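Local structure of ribulose bisphosphate carboxylase (2D69) at residues Y30-N35 and E80-K85; L118-F123 and M295-K300. The protein probably catalyses the carboxylation of ribulose 1,5-bisphosphate to two molecules of 3-phosphoglycerate, acting in an archaeal AMP degradation pathway. All blocks are in the same frame, centred on the assembly; numbering follows the deposited sequence.

Contact 1: residues Y30-N35 and E80-K85; sequences YYFEPN and EGYIAK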
ATOM      1  N   TYR A  30     -34.920  15.616  31.760  1.00 15.08           N
ATOM      2  CA  TYR A  30     -34.436  14.919  32.928  1.00 14.72           C
ATOM      3  C   TYR A  30     -35.512  14.806  34.018  1.00 15.32           C
ATOM      4  O   TYR A  30     -36.285  15.746  34.282  1.00 14.96           O
ATOM      5  CB  TYR A  30     -33.235  15.655  33.533  1.00 15.11           C
ATOM      6  CG  TYR A  30     -31.977  15.780  32.679  1.00 16.42           C
ATOM      7  CD1 TYR A  30     -31.013  14.754  32.660  1.00 16.27           C
ATOM      8  CD2 TYR A  30     -31.726  16.928  31.916  1.00 17.58           C
ATOM      9  CE1 TYR A  30     -29.857  14.845  31.878  1.00 17.45           C
ATOM     10  CE2 TYR A  30     -30.558  17.047  31.126  1.00 15.89           C
ATOM     11  CZ  TYR A  30     -29.623  16.010  31.129  1.00 18.68           C
ATOM     12  OH  TYR A  30     -28.453  16.115  30.395  1.00 17.14           O
ATOM     13  N   TYR A  31     -35.538  13.666  34.693  1.00 15.25           N
ATOM     14  CA  TYR A  31     -36.190  13.558  36.006  1.00 14.43           C
ATOM     15  C   TYR A  31     -35.130  13.720  37.099  1.00 14.73           C
ATOM     16  O   TYR A  31     -34.044  13.167  36.997  1.00 14.28           O
ATOM     17  CB  TYR A  31     -36.837  12.169  36.163  1.00 15.06           C
ATOM     18  CG  TYR A  31     -37.300  11.876  37.587  1.00 14.33           C
ATOM     19  CD1 TYR A  31     -36.505  11.159  38.462  1.00 16.63           C
ATOM     20  CD2 TYR A  31     -38.493  12.370  38.049  1.00 15.78           C
ATOM     21  CE1 TYR A  31     -36.921  10.916  39.810  1.00 17.68           C
ATOM     22  CE2 TYR A  31     -38.938  12.128  39.373  1.00 16.96           C
ATOM     23  CZ  TYR A  31     -38.138  11.402  40.250  1.00 16.44           C
ATOM     24  OH  TYR A  31     -38.542  11.169  41.557  1.00 13.68           O
ATOM     25  N   PHE A  32     -35.435  14.397  38.199  1.00 15.06           N
ATOM     26  CA  PHE A  32     -34.449  14.440  39.272  1.00 15.56           C
ATOM     27  C   PHE A  32     -35.096  14.650  40.624  1.00 15.57           C
ATOM     28  O   PHE A  32     -36.257  14.979  40.695  1.00 16.15           O
ATOM     29  CB  PHE A  32     -33.372  15.538  39.001  1.00 15.98           C
ATOM     30  CG  PHE A  32     -33.894  16.943  39.142  1.00 14.19           C
ATOM     31  CD1 PHE A  32     -34.439  17.587  38.052  1.00 15.36           C
ATOM     32  CD2 PHE A  32     -33.852  17.608  40.363  1.00 18.32           C
ATOM     33  CE1 PHE A  32     -34.949  18.885  38.187  1.00 19.49           C
ATOM     34  CE2 PHE A  32     -34.364  18.891  40.490  1.00 18.19           C
ATOM     35  CZ  PHE A  32     -34.907  19.526  39.388  1.00 17.09           C
ATOM     36  N   GLU A  33     -34.326  14.417  41.685  1.00 16.09           N
ATOM     37  CA  GLU A  33     -34.725  14.711  43.055  1.00 17.02           C
ATOM     38  C   GLU A  33     -33.554  15.504  43.682  1.00 17.99           C
ATOM     39  O   GLU A  33     -32.424  15.015  43.651  1.00 19.37           O
ATOM     40  CB  GLU A  33     -34.974  13.398  43.832  1.00 16.67           C
ATOM     41  CG  GLU A  33     -35.972  12.455  43.128  1.00 17.90           C
ATOM     42  CD  GLU A  33     -36.063  11.061  43.739  1.00 20.07           C
ATOM     43  OE1 GLU A  33     -35.309  10.779  44.712  1.00 19.47           O
ATOM     44  OE2 GLU A  33     -36.877  10.236  43.217  1.00 18.41           O
ATOM     45  N   PRO A  34     -33.774  16.722  44.185  1.00 17.45           N
ATOM     46  CA  PRO A  34     -32.676  17.499  44.780  1.00 18.28           C
ATOM     47  C   PRO A  34     -32.257  16.938  46.123  1.00 18.28           C
ATOM     48  O   PRO A  34     -33.047  16.283  46.783  1.00 18.78           O
ATOM     49  CB  PRO A  34     -33.280  18.888  44.988  1.00 17.56           C
ATOM     50  CG  PRO A  34     -34.723  18.650  45.123  1.00 17.74           C
ATOM     51  CD  PRO A  34     -35.038  17.462  44.231  1.00 17.65           C
ATOM     52  N   ASN A  35     -31.012  17.167  46.500  1.00 19.05           N
ATOM     53  CA  ASN A  35     -30.528  16.756  47.800  1.00 20.36           C
ATOM     54  C   ASN A  35     -29.906  17.942  48.498  1.00 19.93           C
ATOM     55  O   ASN A  35     -28.773  18.274  48.251  1.00 20.51           O
ATOM     56  CB  ASN A  35     -29.516  15.607  47.690  1.00 20.11           C
ATOM     57  CG  ASN A  35     -28.891  15.267  49.034  1.00 22.47           C
ATOM     58  OD1 ASN A  35     -27.682  15.183  49.165  1.00 26.34           O
ATOM     59  ND2 ASN A  35     -29.725  15.132  50.051  1.00 21.64           N
ATOM     60  N   GLU A  80     -42.333  11.978  43.141  1.00 21.17           N
ATOM     61  CA  GLU A  80     -41.492  12.406  44.287  1.00 21.25           C
ATOM     62  C   GLU A  80     -40.327  13.325  43.860  1.00 19.88           C
ATOM     63  O   GLU A  80     -39.492  13.722  44.689  1.00 20.24           O
ATOM     64  CB  GLU A  80     -40.967  11.188  45.063  1.00 22.00           C
ATOM     65  CG  GLU A  80     -41.793  10.888  46.326  1.00 25.74           C
ATOM     66  CD  GLU A  80     -41.481   9.526  46.945  1.00 29.36           C
ATOM     67  OE1 GLU A  80     -40.768   8.707  46.295  1.00 29.13           O
ATOM     68  OE2 GLU A  80     -41.956   9.287  48.085  1.00 31.25           O
ATOM     69  N   GLY A  81     -40.273  13.668  42.576  1.00 18.25           N
ATOM     70  CA  GLY A  81     -39.310  14.630  42.103  1.00 16.85           C
ATOM     71  C   GLY A  81     -39.841  15.722  41.190  1.00 16.42           C
ATOM     72  O   GLY A  81     -40.885  16.375  41.453  1.00 14.24           O
ATOM     73  N   TYR A  82     -39.066  15.926  40.124  1.00 14.57           N
ATOM     74  CA  TYR A  82     -39.203  17.041  39.202  1.00 14.64           C
ATOM     75  C   TYR A  82     -38.775  16.602  37.802  1.00 14.05           C
ATOM     76  O   TYR A  82     -37.885  15.759  37.658  1.00 13.63           O
ATOM     77  CB  TYR A  82     -38.296  18.199  39.630  1.00 14.61           C
ATOM     78  CG  TYR A  82     -38.697  18.736  40.975  1.00 14.16           C
ATOM     79  CD1 TYR A  82     -39.664  19.726  41.091  1.00 15.39           C
ATOM     80  CD2 TYR A  82     -38.162  18.191  42.125  1.00 15.29           C
ATOM     81  CE1 TYR A  82     -40.062  20.207  42.350  1.00 15.07           C
ATOM     82  CE2 TYR A  82     -38.562  18.645  43.416  1.00 16.89           C
ATOM     83  CZ  TYR A  82     -39.508  19.646  43.515  1.00 17.18           C
ATOM     84  OH  TYR A  82     -39.872  20.075  44.779  1.00 18.43           O
ATOM     85  N   ILE A  83     -39.422  17.145  36.784  1.00 14.25           N
ATOM     86  CA  ILE A  83     -38.884  17.042  35.432  1.00 15.03           C
ATOM     87  C   ILE A  83     -38.359  18.414  35.055  1.00 14.92           C
ATOM     88  O   ILE A  83     -38.988  19.437  35.410  1.00 16.20           O
ATOM     89  CB  ILE A  83     -39.939  16.491  34.469  1.00 15.70           C
ATOM     90  CG1 ILE A  83     -40.076  14.974  34.696  1.00 17.25           C
ATOM     91  CG2 ILE A  83     -39.573  16.765  33.020  1.00 16.43           C
ATOM     92  CD1 ILE A  83     -41.208  14.254  33.861  1.00 19.71           C
ATOM     93  N   ALA A  84     -37.145  18.454  34.504  1.00 15.00           N
ATOM     94  CA  ALA A  84     -36.629  19.624  33.797  1.00 14.38           C
ATOM     95  C   ALA A  84     -36.425  19.307  32.325  1.00 14.96           C
ATOM     96  O   ALA A  84     -36.031  18.204  31.989  1.00 14.46           O
ATOM     97  CB  ALA A  84     -35.330  20.073  34.393  1.00 15.02           C
ATOM     98  N   LYS A  85     -36.711  20.281  31.464  1.00 13.97           N
ATOM     99  CA  LYS A  85     -36.304  20.221  30.080  1.00 14.49           C
ATOM    100  C   LYS A  85     -35.290  21.312  29.918  1.00 14.28           C
ATOM    101  O   LYS A  85     -35.466  22.430  30.413  1.00 14.25           O
ATOM    102  CB  LYS A  85     -37.482  20.446  29.141  1.00 14.88           C
ATOM    103  CG  LYS A  85     -38.687  19.600  29.440  1.00 15.62           C
ATOM    104  CD  LYS A  85     -39.747  19.767  28.349  1.00 19.10           C
ATOM    105  CE  LYS A  85     -41.081  19.110  28.732  1.00 22.38           C
ATOM    106  NZ  LYS A  85     -42.219  19.565  27.869  1.00 24.59           N
TER
HETATM  107  O   HOH W   1     -40.712   9.699  41.477  1.00 49.91           O

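Contact 2: residues L118-F123 and M295-K300; sequences LRLLDF and MLALAK. With SO4 (sulfate ion), chain G.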
ATOM      1  N   LEU A 118     -31.003  11.048  39.319  1.00 14.13           N
ATOM      2  CA  LEU A 118     -31.002  11.758  38.060  1.00 13.13           C
ATOM      3  C   LEU A 118     -31.205  10.738  36.942  1.00 14.14           C
ATOM      4  O   LEU A 118     -30.463   9.773  36.862  1.00 12.76           O
ATOM      5  CB  LEU A 118     -29.688  12.542  37.819  1.00 13.27           C
ATOM      6  CG  LEU A 118     -29.649  13.231  36.435  1.00 12.72           C
ATOM      7  CD1 LEU A 118     -30.618  14.378  36.333  1.00 11.93           C
ATOM      8  CD2 LEU A 118     -28.270  13.701  36.052  1.00 13.27           C
ATOM      9  N   ARG A 119     -32.213  10.974  36.109  1.00 13.95           N
ATOM     10  CA  ARG A 119     -32.508  10.083  35.000  1.00 15.23           C
ATOM     11  C   ARG A 119     -32.650  10.891  33.764  1.00 15.82           C
ATOM     12  O   ARG A 119     -33.424  11.828  33.745  1.00 17.68           O
ATOM     13  CB  ARG A 119     -33.807   9.330  35.282  1.00 15.37           C
ATOM     14  CG  ARG A 119     -33.935   8.036  34.500  1.00 18.52           C
ATOM     15  CD  ARG A 119     -35.285   7.312  34.679  1.00 18.46           C
ATOM     16  NE  ARG A 119     -35.192   5.949  34.180  1.00 19.73           N
ATOM     17  CZ  ARG A 119     -36.232   5.164  33.875  1.00 19.45           C
ATOM     18  NH1 ARG A 119     -37.477   5.615  33.928  1.00 17.74           N
ATOM     19  NH2 ARG A 119     -36.005   3.925  33.454  1.00 19.28           N
ATOM     20  N   LEU A 120     -31.948  10.523  32.690  1.00 16.31           N
ATOM     21  CA  LEU A 120     -32.146  11.170  31.432  1.00 15.65           C
ATOM     22  C   LEU A 120     -33.296  10.458  30.744  1.00 15.45           C
ATOM     23  O   LEU A 120     -33.192   9.293  30.453  1.00 15.14           O
ATOM     24  CB  LEU A 120     -30.844  11.088  30.645  1.00 16.90           C
ATOM     25  CG  LEU A 120     -30.609  11.320  29.137  1.00 19.59           C
ATOM     26  CD1 LEU A 120     -31.778  11.613  28.269  1.00 19.88           C
ATOM     27  CD2 LEU A 120     -29.507  12.340  28.954  1.00 21.66           C
ATOM     28  N   LEU A 121     -34.385  11.173  30.491  1.00 15.46           N
ATOM     29  CA  LEU A 121     -35.620  10.591  29.990  1.00 15.11           C
ATOM     30  C   LEU A 121     -35.708  10.519  28.478  1.00 15.34           C
ATOM     31  O   LEU A 121     -36.195   9.530  27.933  1.00 16.47           O
ATOM     32  CB  LEU A 121     -36.822  11.367  30.501  1.00 14.85           C
ATOM     33  CG  LEU A 121     -36.919  11.493  31.989  1.00 15.64           C
ATOM     34  CD1 LEU A 121     -38.184  12.317  32.374  1.00 17.84           C
ATOM     35  CD2 LEU A 121     -36.937  10.087  32.637  1.00 17.53           C
ATOM     36  N   ASP A 122     -35.262  11.571  27.809  1.00 15.70           N
ATOM     37  CA  ASP A 122     -35.343  11.684  26.353  1.00 15.71           C
ATOM     38  C   ASP A 122     -34.522  12.878  25.907  1.00 15.75           C
ATOM     39  O   ASP A 122     -34.220  13.767  26.689  1.00 16.74           O
ATOM     40  CB  ASP A 122     -36.815  11.909  25.924  1.00 15.77           C
ATOM     41  CG  ASP A 122     -37.123  11.437  24.488  1.00 17.07           C
ATOM     42  OD1 ASP A 122     -36.224  10.963  23.771  1.00 16.17           O
ATOM     43  OD2 ASP A 122     -38.276  11.498  23.976  1.00 20.30           O
ATOM     44  N   PHE A 123     -34.182  12.913  24.628  1.00 15.60           N
ATOM     45  CA  PHE A 123     -33.545  14.057  24.035  1.00 15.33           C
ATOM     46  C   PHE A 123     -34.163  14.244  22.620  1.00 15.95           C
ATOM     47  O   PHE A 123     -34.760  13.303  22.019  1.00 15.75           O
ATOM     48  CB  PHE A 123     -32.013  13.921  24.061  1.00 15.23           C
ATOM     49  CG  PHE A 123     -31.488  12.818  23.159  1.00 14.77           C
ATOM     50  CD1 PHE A 123     -30.967  13.119  21.943  1.00 16.12           C
ATOM     51  CD2 PHE A 123     -31.510  11.492  23.571  1.00 14.49           C
ATOM     52  CE1 PHE A 123     -30.454  12.102  21.111  1.00 16.26           C
ATOM     53  CE2 PHE A 123     -31.019  10.452  22.704  1.00 17.39           C
ATOM     54  CZ  PHE A 123     -30.507  10.775  21.511  1.00 16.30           C
ATOM     55  N   MET A 295     -34.448   3.350  28.474  1.00 15.89           N
ATOM     56  CA  MET A 295     -34.311   2.522  27.289  1.00 16.40           C
ATOM     57  C   MET A 295     -34.717   3.321  26.048  1.00 16.40           C
ATOM     58  O   MET A 295     -34.166   3.101  24.982  1.00 15.05           O
ATOM     59  CB  MET A 295     -35.125   1.200  27.366  1.00 15.76           C
ATOM     60  CG  MET A 295     -34.907   0.266  26.149  1.00 17.99           C
ATOM     61  SD  MET A 295     -33.176  -0.280  26.029  1.00 22.59           S
ATOM     62  CE  MET A 295     -32.882  -0.185  24.311  1.00 23.47           C
ATOM     63  N   LEU A 296     -35.662   4.254  26.203  1.00 17.17           N
ATOM     64  CA  LEU A 296     -36.106   5.099  25.092  1.00 17.13           C
ATOM     65  C   LEU A 296     -34.950   5.963  24.529  1.00 16.61           C
ATOM     66  O   LEU A 296     -34.779   6.072  23.310  1.00 14.29           O
ATOM     67  CB  LEU A 296     -37.255   5.997  25.531  1.00 17.64           C
ATOM     68  CG  LEU A 296     -37.669   7.098  24.534  1.00 19.45           C
ATOM     69  CD1 LEU A 296     -38.118   6.425  23.240  1.00 21.91           C
ATOM     70  CD2 LEU A 296     -38.801   7.949  25.104  1.00 22.46           C
ATOM     71  N   ALA A 297     -34.144   6.533  25.427  1.00 15.57           N
ATOM     72  CA  ALA A 297     -33.036   7.399  25.022  1.00 16.63           C
ATOM     73  C   ALA A 297     -31.923   6.599  24.360  1.00 16.58           C
ATOM     74  O   ALA A 297     -31.372   6.979  23.340  1.00 16.10           O
ATOM     75  CB  ALA A 297     -32.500   8.167  26.218  1.00 15.52           C
ATOM     76  N   LEU A 298     -31.616   5.459  24.959  1.00 16.72           N
ATOM     77  CA  LEU A 298     -30.656   4.525  24.414  1.00 16.92           C
ATOM     78  C   LEU A 298     -31.096   4.125  23.045  1.00 16.51           C
ATOM     79  O   LEU A 298     -30.313   4.152  22.120  1.00 16.67           O
ATOM     80  CB  LEU A 298     -30.597   3.295  25.269  1.00 17.89           C
ATOM     81  CG  LEU A 298     -29.341   2.475  25.377  1.00 21.75           C
ATOM     82  CD1 LEU A 298     -29.469   1.520  26.592  1.00 23.84           C
ATOM     83  CD2 LEU A 298     -29.134   1.666  24.125  1.00 26.15           C
ATOM     84  N   ALA A 299     -32.367   3.782  22.919  1.00 15.39           N
ATOM     85  CA  ALA A 299     -32.913   3.338  21.653  1.00 15.49           C
ATOM     86  C   ALA A 299     -32.831   4.443  20.587  1.00 15.36           C
ATOM     87  O   ALA A 299     -32.656   4.160  19.406  1.00 13.29           O
ATOM     88  CB  ALA A 299     -34.366   2.902  21.824  1.00 15.33           C
ATOM     89  N   LYS A 300     -33.024   5.685  21.009  1.00 14.05           N
ATOM     90  CA  LYS A 300     -33.007   6.816  20.097  1.00 15.04           C
ATOM     91  C   LYS A 300     -31.589   7.027  19.574  1.00 14.07           C
ATOM     92  O   LYS A 300     -31.375   7.242  18.399  1.00 14.35           O
ATOM     93  CB  LYS A 300     -33.527   8.075  20.805  1.00 13.79           C
ATOM     94  CG  LYS A 300     -33.475   9.355  20.005  1.00 15.42           C
ATOM     95  CD  LYS A 300     -34.317  10.451  20.638  1.00 15.43           C
ATOM     96  CE  LYS A 300     -35.792  10.465  20.206  1.00 14.16           C
ATOM     97  NZ  LYS A 300     -36.595  11.477  21.072  1.00 13.38           N
TER
HETATM   98  S   SO4 G1003     -39.974   8.568  36.403  1.00115.33           S
HETATM   99  O1  SO4 G1003     -40.057   7.535  37.435  1.00115.34           O
HETATM  100  O2  SO4 G1003     -39.748   9.863  37.028  1.00115.42           O
HETATM  101  O3  SO4 G1003     -38.862   8.270  35.497  1.00113.30           O
HETATM  102  O4  SO4 G1003     -41.259   8.634  35.703  1.00115.22           O
HETATM  103  O   HOH W   2     -39.432  10.491  21.506  1.00 56.51           O

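Contact 1: residues Y30-N35 and E80-K85
Phe32 and Tyr82 face each other as a hydrogen-bonded antiparallel pair, and their side chains cross obliquely on one face of the sheet. In Phe32, chi1 of 71° puts CG between N and the carbonyl carbon; the ring beyond takes Tyr82 CB over one face, toward the rim, 3.6 Å from Phe32 CZ. The two rings are nearly parallel but slid apart, centroids 5.7 Å apart. The small methyl of Ala84 fits at the Phe32 edge, its CB 4.0 Å from Phe32 CE1, while Pro34 CD packs on Tyr82 CE2 at 3.8 Å. Ala42 and Ile46 of helix 39-49 also touch Phe32. On the other face Tyr31, CG anti to its N (chi1 169°), brings CE2, CZ and OH up to the backbone of Gly81, which has no side chain; Gly81 CA is 3.7 Å from Tyr31 CE2. The Tyr31 hydroxyl can both give and take: OH donates a short 2.5 Å hydrogen bond to the anti lone pair of Glu33 OE2, and accepts from a water that takes a longer bond from Glu80 N. Tyr30 OH bonds to Val105 O. Backbone bonds in the Tyr30–Ala84 and Phe32–Tyr82 pairs join two antiparallel strands in the mixed sheet of the Rubisco N-terminal domain.

Contact 2: residues L118-F123 and M295-K300
Asp122 CA is only 5.0 Å from Ala297 CA, a small alanine letting strand and helix come close. Earlier in the strand, Arg119 extends to a sulfate, its NH1 making a weak 3.4 Å hydrogen bond to sulfate O3. Leu120 meets the helix through one methyl, CD1, which lies 4.1 Å from Ala297 CB. Leu121 turns its side chain away from the helix, CD2 near the same sulfate oxygen, but its carbonyl oxygen accepts a hydrogen bond from Thr294 OG1, just ahead of the helix. Leu121 and Asp122 together face Glu29 in a classic beta bulge. Asp122, CG anti to its N (chi1 -155°), presents OD1 to Lys300 NZ in a 2.8 Å salt bridge, met on the syn side but 29° out of the carboxylate plane. A water bridges Asp122 OD2 and the same ammonium, and Leu296 CD2 makes van der Waals contact with the carboxylate, 3.8 Å from Asp122 OD2. Phe123 O takes a second 2.8 Å bond from Lys300 NZ, and the Phe123 ring carries Lys300 CD over one face, 4.0 Å from the centroid, while Ala297 O lies at the ring edge, 3.5 Å from Phe123 CE2. The long aliphatic chain of Lys300 suits the ring as its amine suits the two oxygens. Strand 115-124 lies between strands 26-34 and 292-293, and helix 295-305 is flanked by helix 323-334, where Phe332 touches both Leu296 and Lys300.

Overall arrangement
Contacts 1 and 2 share one mixed sheet, in which strands 26-34 and 115-124 are neighbours, and their centres lie about 14 Å apart. Tyr31 N probably hydrogen-bonds to Arg119 O at 3.0 Å, and Tyr30 CD1 packs on Leu118 CD1 at 3.7 Å. Contact 1 stays within the N-terminal domain, whereas contact 2 joins that domain to a helix of the catalytic alpha/beta barrel. A sulfate, probably from the crystallisation liquor, lies near both: about 3 Å from the Tyr31 side chain between nearest atoms, and weakly hydrogen-bonded to Arg119 NH1. Contact 1 is remote from the predicted catalytic residues; in contact 2 Met295 touches Arg279, a predicted substrate-binding residue, whose side chain is about 10 Å from that of Leu296.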